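PDB 5UFV: AA9 family lytic polysaccharide monooxygenase D from Myceliophthora thermophila, which cleaves cellulose chains oxidatively at C1 with a single active-site copper, using a reducing agent and O2 or H2O2 as cosubstrate. Local coordinates for residues V82-C87 against G149-R154; P44-N49 against P166-E171; A60-T65 against I175-S180. All coordinates share one frame; numbering follows the deposited sequence.

Overall arrangement
All three contacts meet on one mixed sheet of the AA9 domain. Contacts 1 and 2 are buried; contact 3 is partly buried and lies toward the surface, its centre about 18 Å from the centre of the chain. Contact 1 pairs two inner strands through an antiparallel ladder of backbone hydrogen bonds. Contacts 2 and 3 both use strand 167-177, at sites about 25 Å apart between centres. Contact 2 packs a short helical turn on the part near the copper, mainly through L46, N49 and P170. Contact 3 adds a short parallel edge with small residues and mostly backbone bonds. R154 of contact 1 reaches contact 2. Y151 N bonds I175 O of contact 3.

Contact 1 of 3, residues V82-C87 against G149-R154; sequences VWMYKC and GNYLVR
W83 and R154 form a hydrogen-bonded antiparallel pair. R154 N donates to W83 O at 2.7 Å, and W83 N returns a bond to R154 O at 2.8 Å. Y85 and L152 form the next such pair. L152 N meets Y85 O at 3.0 Å, while the return bond is weak. C87 N adds a bond to N150 O at 2.9 Å. Beyond it one water bridges C87 O and N150 N.

The side chains of W83 and R154 run alongside each other. The indole and guanidinium planes are 77° apart. W83 NE1 and R154 NH1 lie 3.0 Å from each other, but both are donors. E156 OE1 accepts a hydrogen bond from W83 NE1 and forms a salt bridge with R154 NH1. R154 NE and NH2 go to the backbone carbonyls of R47 and L46.

M84, K86, Y151 and V153 share the other face. K86 bends at chi2 (85°) and lays CD over one face of the Y151 ring. K86 CD is only 3.2 Å from Y151 CZ, a tight fit. The Y151 hydroxyl bonds A147 O. M84 crosses Y151 at about a right angle, with M84 CE 3.8 Å from Y151 CB. C87 SG packs on L152 CG at 3.9 Å and is tied to C94 by a disulfide.

The two strands are inner neighbours in the mixed sheet of the AA9 beta-sandwich. Strand 101-107 borders one and strand 167-177 the other. The guanidinium is buried, with E156 beside one nitrogen and carbonyl oxygens at the other two. This setting would be expected to keep R154 charged and its orientation fixed.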
loop_
_atom_site.group_PDB
_atom_site.type_symbol
_atom_site.label_atom_id
_atom_site.label_comp_id
_atom_site.label_asym_id
_atom_site.label_seq_id
_atom_site.Cartn_x
_atom_site.Cartn_y
_atom_site.Cartn_z
ATOM N N VAL A 82 0.649 -1.961 3.086
ATOM C CA VAL A 82 -0.446 -2.648 2.468
ATOM C C VAL A 82 -1.606 -2.630 3.413
ATOM O O VAL A 82 -1.472 -3.046 4.550
ATOM C CB VAL A 82 -0.102 -4.102 2.187
ATOM C CG1 VAL A 82 -1.227 -4.740 1.382
ATOM C CG2 VAL A 82 1.253 -4.210 1.482
ATOM N N TRP A 83 -2.750 -2.161 2.937
ATOM C CA TRP A 83 -3.911 -1.962 3.760
ATOM C C TRP A 83 -5.095 -2.662 3.174
ATOM O O TRP A 83 -5.126 -2.984 2.010
ATOM C CB TRP A 83 -4.321 -0.501 3.779
ATOM C CG TRP A 83 -3.289 0.538 4.103
ATOM C CD1 TRP A 83 -2.224 0.917 3.334
ATOM C CD2 TRP A 83 -3.289 1.408 5.242
ATOM N NE1 TRP A 83 -1.531 1.938 3.953
ATOM C CE2 TRP A 83 -2.169 2.262 5.117
ATOM C CE3 TRP A 83 -4.123 1.544 6.354
ATOM C CZ2 TRP A 83 -1.874 3.236 6.048
ATOM C CZ3 TRP A 83 -3.822 2.518 7.287
ATOM C CH2 TRP A 83 -2.718 3.353 7.126
ATOM N N MET A 84 -6.120 -2.800 3.993
ATOM C CA MET A 84 -7.381 -3.352 3.582
ATOM C C MET A 84 -8.503 -2.526 4.172
ATOM O O MET A 84 -8.300 -1.725 5.070
ATOM C CB MET A 84 -7.507 -4.818 4.028
ATOM C CG MET A 84 -6.677 -5.759 3.192
ATOM S SD MET A 84 -6.886 -7.531 3.529
ATOM C CE MET A 84 -8.382 -7.917 2.611
ATOM N N TYR A 85 -9.700 -2.749 3.660
ATOM C CA TYR A 85 -10.838 -1.927 3.998
ATOM C C TYR A 85 -12.068 -2.754 3.734
ATOM O O TYR A 85 -12.257 -3.254 2.626
ATOM C CB TYR A 85 -10.838 -0.656 3.135
ATOM C CG TYR A 85 -12.014 0.247 3.345
ATOM C CD1 TYR A 85 -13.274 -0.081 2.851
ATOM C CD2 TYR A 85 -11.869 1.438 4.007
ATOM C CE1 TYR A 85 -14.366 0.744 3.046
ATOM C CE2 TYR A 85 -12.944 2.282 4.195
ATOM C CZ TYR A 85 -14.199 1.932 3.715
ATOM O OH TYR A 85 -15.254 2.793 3.917
ATOM N N LYS A 86 -12.894 -2.880 4.762
ATOM C CA LYS A 86 -14.113 -3.651 4.684
ATOM C C LYS A 86 -15.243 -2.840 4.060
ATOM O O LYS A 86 -15.782 -1.943 4.697
ATOM C CB LYS A 86 -14.513 -4.098 6.087
ATOM C CG LYS A 86 -15.823 -4.868 6.160
ATOM C CD LYS A 86 -15.633 -6.334 5.877
ATOM C CE LYS A 86 -16.955 -7.034 5.582
ATOM N NZ LYS A 86 -17.832 -7.082 6.769
ATOM N N CYS A 87 -15.618 -3.175 2.833
ATOM C CA CYS A 87 -16.751 -2.533 2.196
ATOM C C CYS A 87 -18.051 -2.861 2.961
ATOM O O CYS A 87 -18.324 -4.016 3.248
ATOM C CB CYS A 87 -16.874 -2.951 0.711
ATOM S SG CYS A 87 -15.561 -2.325 -0.370
ATOM N N GLY A 149 -16.164 -10.952 3.411
ATOM C CA GLY A 149 -16.974 -9.960 2.705
ATOM C C GLY A 149 -16.202 -9.321 1.575
ATOM O O GLY A 149 -15.147 -9.808 1.185
ATOM N N ASN A 150 -16.719 -8.215 1.058
ATOM C CA ASN A 150 -16.032 -7.482 0.014
ATOM C C ASN A 150 -15.040 -6.531 0.611
ATOM O O ASN A 150 -15.422 -5.699 1.440
ATOM C CB ASN A 150 -17.031 -6.711 -0.832
ATOM C CG ASN A 150 -18.062 -7.614 -1.461
ATOM O OD1 ASN A 150 -17.850 -8.826 -1.618
ATOM N ND2 ASN A 150 -19.195 -7.041 -1.793
ATOM N N TYR A 151 -13.776 -6.638 0.190
ATOM C CA TYR A 151 -12.729 -5.762 0.700
ATOM C C TYR A 151 -11.941 -5.115 -0.418
ATOM O O TYR A 151 -11.731 -5.711 -1.466
ATOM C CB TYR A 151 -11.715 -6.529 1.548
ATOM C CG TYR A 151 -12.146 -6.996 2.917
ATOM C CD1 TYR A 151 -12.797 -8.211 3.073
ATOM C CD2 TYR A 151 -11.817 -6.283 4.052
ATOM C CE1 TYR A 151 -13.164 -8.678 4.323
ATOM C CE2 TYR A 151 -12.182 -6.733 5.326
ATOM C CZ TYR A 151 -12.855 -7.940 5.462
ATOM O OH TYR A 151 -13.238 -8.428 6.709
ATOM N N LEU A 152 -11.448 -3.913 -0.156
ATOM C CA LEU A 152 -10.417 -3.314 -0.995
ATOM C C LEU A 152 -9.091 -3.620 -0.350
ATOM O O LEU A 152 -8.999 -3.752 0.865
ATOM C CB LEU A 152 -10.575 -1.813 -1.086
ATOM C CG LEU A 152 -11.979 -1.287 -1.376
ATOM C CD1 LEU A 152 -11.934 0.230 -1.415
ATOM C CD2 LEU A 152 -12.502 -1.843 -2.683
ATOM N N VAL A 153 -8.065 -3.753 -1.170
ATOM C CA VAL A 153 -6.716 -3.881 -0.662
ATOM C C VAL A 153 -5.931 -2.770 -1.305
ATOM O O VAL A 153 -6.129 -2.528 -2.471
ATOM C CB VAL A 153 -6.096 -5.220 -1.033
ATOM C CG1 VAL A 153 -6.172 -5.465 -2.536
ATOM C CG2 VAL A 153 -4.650 -5.275 -0.550
ATOM N N ARG A 154 -5.058 -2.092 -0.559
ATOM C CA ARG A 154 -4.364 -0.889 -1.064
ATOM C C ARG A 154 -2.863 -1.012 -0.848
ATOM O O ARG A 154 -2.409 -1.220 0.293
ATOM C CB ARG A 154 -4.902 0.356 -0.340
ATOM C CG ARG A 154 -4.128 1.644 -0.540
ATOM C CD ARG A 154 -4.855 2.761 0.186
ATOM N NE ARG A 154 -4.156 4.027 0.031
ATOM C CZ ARG A 154 -3.028 4.349 0.676
ATOM N NH1 ARG A 154 -2.482 3.503 1.575
ATOM N NH2 ARG A 154 -2.447 5.528 0.422
HETATM O O HOH W 1 -18.563 -6.573 2.657
#

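Contact 2 of 3, residues P44-N49 against P166-E171; sequences PKLRCN and PQFYPE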
loop_
_atom_site.group_PDB
_atom_site.type_symbol
_atom_site.label_atom_id
_atom_site.label_comp_id
_atom_site.label_asym_id
_atom_site.label_seq_id
_atom_site.Cartn_x
_atom_site.Cartn_y
_atom_site.Cartn_z
ATOM N N PRO A 44 -7.008 13.824 -1.835
ATOM C CA PRO A 44 -7.902 12.654 -1.974
ATOM C C PRO A 44 -7.369 11.551 -2.902
ATOM O O PRO A 44 -7.741 10.375 -2.761
ATOM C CB PRO A 44 -9.191 13.246 -2.565
ATOM C CG PRO A 44 -9.121 14.705 -2.313
ATOM C CD PRO A 44 -7.679 15.091 -2.176
ATOM N N LYS A 45 -6.516 11.953 -3.843
ATOM C CA LYS A 45 -5.840 11.031 -4.722
ATOM C C LYS A 45 -5.001 10.060 -3.927
ATOM O O LYS A 45 -4.731 8.966 -4.408
ATOM C CB LYS A 45 -4.932 11.757 -5.694
ATOM C CG LYS A 45 -5.606 12.797 -6.565
ATOM C CD LYS A 45 -6.071 12.242 -7.884
ATOM C CE LYS A 45 -6.975 13.271 -8.564
ATOM N NZ LYS A 45 -7.430 12.848 -9.927
ATOM N N LEU A 46 -4.602 10.427 -2.713
ATOM C CA LEU A 46 -3.885 9.483 -1.843
ATOM C C LEU A 46 -4.589 8.128 -1.626
ATOM O O LEU A 46 -3.927 7.119 -1.508
ATOM C CB LEU A 46 -3.594 10.115 -0.493
ATOM C CG LEU A 46 -2.707 9.296 0.436
ATOM C CD1 LEU A 46 -1.342 9.033 -0.197
ATOM C CD2 LEU A 46 -2.557 10.012 1.755
ATOM N N ARG A 47 -5.914 8.100 -1.620
ATOM C CA ARG A 47 -6.636 6.881 -1.333
ATOM C C ARG A 47 -6.395 5.783 -2.358
ATOM O O ARG A 47 -5.869 4.723 -2.035
ATOM C CB ARG A 47 -8.143 7.165 -1.216
ATOM C CG ARG A 47 -8.944 6.001 -0.648
ATOM C CD ARG A 47 -10.410 6.338 -0.484
ATOM N NE ARG A 47 -10.517 7.411 0.476
ATOM C CZ ARG A 47 -11.596 8.127 0.703
ATOM N NH1 ARG A 47 -12.732 7.893 0.047
ATOM N NH2 ARG A 47 -11.512 9.096 1.578
ATOM N N CYS A 48 -6.806 6.024 -3.586
ATOM C CA CYS A 48 -6.700 5.024 -4.637
ATOM C C CYS A 48 -6.251 5.678 -5.928
ATOM O O CYS A 48 -6.628 5.243 -7.018
ATOM C CB CYS A 48 -8.060 4.348 -4.841
ATOM S SG CYS A 48 -8.639 3.312 -3.459
ATOM N N ASN A 49 -5.427 6.720 -5.803
ATOM C CA ASN A 49 -4.878 7.421 -6.956
ATOM C C ASN A 49 -5.991 7.875 -7.880
ATOM O O ASN A 49 -5.838 7.833 -9.100
ATOM C CB ASN A 49 -3.885 6.519 -7.703
ATOM C CG ASN A 49 -2.689 7.259 -8.269
ATOM O OD1 ASN A 49 -2.714 8.448 -8.508
ATOM N ND2 ASN A 49 -1.646 6.529 -8.513
ATOM N N PRO A 166 7.982 14.145 0.411
ATOM C CA PRO A 166 7.437 12.798 0.276
ATOM C C PRO A 166 6.620 12.617 -1.012
ATOM O O PRO A 166 6.045 13.567 -1.513
ATOM C CB PRO A 166 6.514 12.679 1.479
ATOM C CG PRO A 166 6.040 14.088 1.687
ATOM C CD PRO A 166 7.266 14.910 1.446
ATOM N N GLN A 167 6.600 11.389 -1.510
ATOM C CA GLN A 167 5.989 11.037 -2.765
ATOM C C GLN A 167 5.274 9.732 -2.527
ATOM O O GLN A 167 5.923 8.731 -2.333
ATOM C CB GLN A 167 7.044 10.781 -3.811
ATOM C CG GLN A 167 7.822 11.986 -4.286
ATOM C CD GLN A 167 8.778 11.613 -5.408
ATOM O OE1 GLN A 167 8.910 10.448 -5.753
ATOM N NE2 GLN A 167 9.441 12.590 -5.976
ATOM N N PHE A 168 3.946 9.759 -2.569
ATOM C CA PHE A 168 3.104 8.604 -2.357
ATOM C C PHE A 168 2.655 7.999 -3.683
ATOM O O PHE A 168 2.304 8.718 -4.597
ATOM C CB PHE A 168 1.867 9.021 -1.604
ATOM C CG PHE A 168 2.138 9.693 -0.273
ATOM C CD1 PHE A 168 2.381 11.054 -0.193
ATOM C CD2 PHE A 168 2.051 8.967 0.916
ATOM C CE1 PHE A 168 2.581 11.665 1.036
ATOM C CE2 PHE A 168 2.251 9.581 2.150
ATOM C CZ PHE A 168 2.519 10.929 2.209
ATOM N N TYR A 169 2.665 6.673 -3.772
ATOM C CA TYR A 169 2.273 5.956 -4.980
ATOM C C TYR A 169 1.344 4.831 -4.552
ATOM O O TYR A 169 1.836 3.797 -4.108
ATOM C CB TYR A 169 3.503 5.346 -5.666
ATOM C CG TYR A 169 4.567 6.342 -6.064
ATOM C CD1 TYR A 169 5.505 6.807 -5.149
ATOM C CD2 TYR A 169 4.645 6.788 -7.366
ATOM C CE1 TYR A 169 6.488 7.693 -5.537
ATOM C CE2 TYR A 169 5.612 7.685 -7.766
ATOM C CZ TYR A 169 6.527 8.128 -6.856
ATOM O OH TYR A 169 7.466 9.019 -7.309
ATOM N N PRO A 170 0.007 5.039 -4.654
ATOM C CA PRO A 170 -0.968 4.056 -4.191
ATOM C C PRO A 170 -1.864 3.502 -5.285
ATOM O O PRO A 170 -2.108 4.176 -6.279
ATOM C CB PRO A 170 -1.832 4.891 -3.255
ATOM C CG PRO A 170 -1.906 6.215 -3.975
ATOM C CD PRO A 170 -0.615 6.377 -4.745
ATOM N N GLU A 171 -2.373 2.285 -5.080
ATOM C CA GLU A 171 -3.379 1.683 -5.957
ATOM C C GLU A 171 -4.267 0.768 -5.119
ATOM O O GLU A 171 -3.793 0.234 -4.113
ATOM C CB GLU A 171 -2.719 0.870 -7.071
ATOM C CG GLU A 171 -2.277 1.655 -8.301
ATOM C CD GLU A 171 -0.873 2.230 -8.196
ATOM O OE1 GLU A 171 0.009 1.615 -7.572
ATOM O OE2 GLU A 171 -0.640 3.311 -8.765
#
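L46 and F168 make the tight apolar part of this contact. L46 CD1 comes to 3.5 Å from F168 CB and equally close to CG, near the root of the ring. L46 CG stands anti to the backbone N (chi1 -173°), and with chi2 at 60° the CD1 methyl reaches F168. P170 sits beside this pair. Its CG lies 3.3 Å from L46 O.

N49 crosses the proline ring at about a right angle. It is the first residue to leave the weakly bonded helical turn at about 45-48, with positive phi, and it points at the strand. N49 ND2 donates to P170 O at 3.3 Å. This bond is long and bent: it lies in the carbonyl plane, but P170 O is tilted from the plane of the N49 amide. A second, weak bond runs from N49 ND2 to E171 OE2 at 3.4 Å. The two acceptors, P170 O and E171 OE2, are 3.0 Å apart, so the amide may ease their repulsion. E171 OE1 takes a hydrogen bond from V4 N.

The strand is the one that brings the axial tyrosine to the copper of this AA9 monooxygenase. F168 and P170 face the helical turn, while Y169, a copper ligand, points away from it. Y169 OH donates to Q167 OE1 at 2.6 Å, from above the carbonyl plane. Q167 is an O2-binding residue by similarity. The turn therefore packs on the back of a strand that carries active-site residues on its front. A disulfide from C48 to C172 ties it to the same strand.

The solvent side is looser. K45 is exposed, and its amine leads away from the strand. R47, though directed away from the strand, is held by I193 O and D95 O.

Contact 3 of 3, residues A60-T65 against I175-S180; sequences AAPGDT and IKVTGS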
loop_
_atom_site.group_PDB
_atom_site.type_symbol
_atom_site.label_atom_id
_atom_site.label_comp_id
_atom_site.label_asym_id
_atom_site.label_seq_id
_atom_site.Cartn_x
_atom_site.Cartn_y
_atom_site.Cartn_z
ATOM N N ALA A 60 -10.535 -14.987 -2.239
ATOM C CA ALA A 60 -9.469 -15.360 -1.324
ATOM C C ALA A 60 -10.029 -15.655 0.045
ATOM O O ALA A 60 -11.008 -15.061 0.481
ATOM C CB ALA A 60 -8.429 -14.261 -1.211
ATOM N N ALA A 61 -9.395 -16.592 0.716
ATOM C CA ALA A 61 -9.732 -16.904 2.077
ATOM C C ALA A 61 -8.654 -16.312 2.977
ATOM O O ALA A 61 -7.543 -16.000 2.531
ATOM C CB ALA A 61 -9.815 -18.417 2.261
ATOM N N PRO A 62 -8.977 -16.166 4.260
ATOM C CA PRO A 62 -7.982 -15.749 5.225
ATOM C C PRO A 62 -6.783 -16.664 5.149
ATOM O O PRO A 62 -6.960 -17.849 4.901
ATOM C CB PRO A 62 -8.706 -15.925 6.557
ATOM C CG PRO A 62 -10.154 -15.724 6.225
ATOM C CD PRO A 62 -10.322 -16.309 4.859
ATOM N N GLY A 63 -5.581 -16.112 5.340
ATOM C CA GLY A 63 -4.333 -16.865 5.249
ATOM C C GLY A 63 -3.785 -16.996 3.834
ATOM O O GLY A 63 -2.620 -17.362 3.646
ATOM N N ASP A 64 -4.604 -16.706 2.826
ATOM C CA ASP A 64 -4.124 -16.714 1.452
ATOM C C ASP A 64 -3.189 -15.539 1.192
ATOM O O ASP A 64 -3.242 -14.505 1.865
ATOM C CB ASP A 64 -5.284 -16.689 0.452
ATOM C CG ASP A 64 -5.967 -18.069 0.291
ATOM O OD1 ASP A 64 -5.307 -19.119 0.523
ATOM O OD2 ASP A 64 -7.164 -18.097 -0.110
ATOM N N THR A 65 -2.325 -15.722 0.203
ATOM C CA THR A 65 -1.310 -14.740 -0.141
ATOM C C THR A 65 -1.826 -13.736 -1.214
ATOM O O THR A 65 -2.434 -14.132 -2.231
ATOM C CB THR A 65 -0.023 -15.476 -0.603
ATOM O OG1 THR A 65 0.603 -16.069 0.541
ATOM C CG2 THR A 65 0.968 -14.530 -1.252
ATOM N N ILE A 175 -11.092 -7.476 -3.468
ATOM C CA ILE A 175 -10.954 -8.842 -2.947
ATOM C C ILE A 175 -12.253 -9.264 -2.261
ATOM O O ILE A 175 -12.736 -8.572 -1.345
ATOM C CB ILE A 175 -9.848 -8.928 -1.889
ATOM C CG1 ILE A 175 -8.603 -8.190 -2.360
ATOM C CG2 ILE A 175 -9.539 -10.378 -1.545
ATOM C CD1 ILE A 175 -7.717 -8.973 -3.285
ATOM N N LYS A 176 -12.813 -10.386 -2.718
ATOM C CA LYS A 176 -13.927 -11.009 -2.038
ATOM C C LYS A 176 -13.357 -12.092 -1.125
ATOM O O LYS A 176 -12.921 -13.154 -1.608
ATOM C CB LYS A 176 -14.952 -11.593 -3.011
ATOM C CG LYS A 176 -16.198 -12.025 -2.266
ATOM C CD LYS A 176 -17.275 -12.667 -3.130
ATOM C CE LYS A 176 -17.775 -11.797 -4.287
ATOM N NZ LYS A 176 -18.639 -10.647 -3.896
ATOM N N VAL A 177 -13.342 -11.801 0.178
ATOM C CA VAL A 177 -12.824 -12.702 1.220
ATOM C C VAL A 177 -13.863 -13.722 1.645
ATOM O O VAL A 177 -14.937 -13.353 2.135
ATOM C CB VAL A 177 -12.414 -11.906 2.466
ATOM C CG1 VAL A 177 -11.994 -12.825 3.603
ATOM C CG2 VAL A 177 -11.286 -10.954 2.114
ATOM N N THR A 178 -13.538 -15.000 1.468
ATOM C CA THR A 178 -14.455 -16.095 1.761
ATOM C C THR A 178 -14.280 -16.628 3.184
ATOM O O THR A 178 -13.560 -16.048 3.991
ATOM C CB THR A 178 -14.219 -17.247 0.771
ATOM O OG1 THR A 178 -12.860 -17.705 0.881
ATOM C CG2 THR A 178 -14.505 -16.783 -0.660
ATOM N N GLY A 179 -14.940 -17.743 3.486
ATOM C CA GLY A 179 -14.803 -18.395 4.783
ATOM C C GLY A 179 -15.796 -17.899 5.816
ATOM O O GLY A 179 -16.825 -17.295 5.491
ATOM N N SER A 180 -15.477 -18.158 7.073
ATOM C CA SER A 180 -16.382 -17.851 8.180
ATOM C C SER A 180 -15.590 -17.355 9.377
ATOM O O SER A 180 -15.851 -17.714 10.524
ATOM C CB SER A 180 -17.207 -19.088 8.543
ATOM O OG SER A 180 -16.373 -20.213 8.758
#
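A60 and V177 form a parallel bridge at the edge of the mixed sheet in the AA9 beta-sandwich. Strand 58-60 ends here beside strand 167-177. A60 N donates to K176 O at 3.1 Å. A60 O takes two donors, T178 N at 2.7 Å and T178 OG1 at 3.3 Å. Both reach it from the same face of the carbonyl plane. The amide bond is nearly straight, with an N-H...O angle of 162°. The hydroxyl comes in from above the plane, 59° out of it. OG1 stands between the backbone N and the carbonyl carbon (chi1 59°), which turns it toward A60.

After the bridge the chain makes a type II turn from A61 to D64. D64 N bonds A61 O, and A61 N donates to D64 OD2 at 2.8 Å. G63 takes the positive phi of the turn. The K176 amine reaches N150 OD1 and makes a cation-pi contact with Y57.

The apolar contacts are few. A60 CB faces I175 CG2 at 4.1 Å. The P62 ring closes the contact at the turn, with P62 CD 4.1 Å from V177 CG1 and 3.4 Å from T178 O.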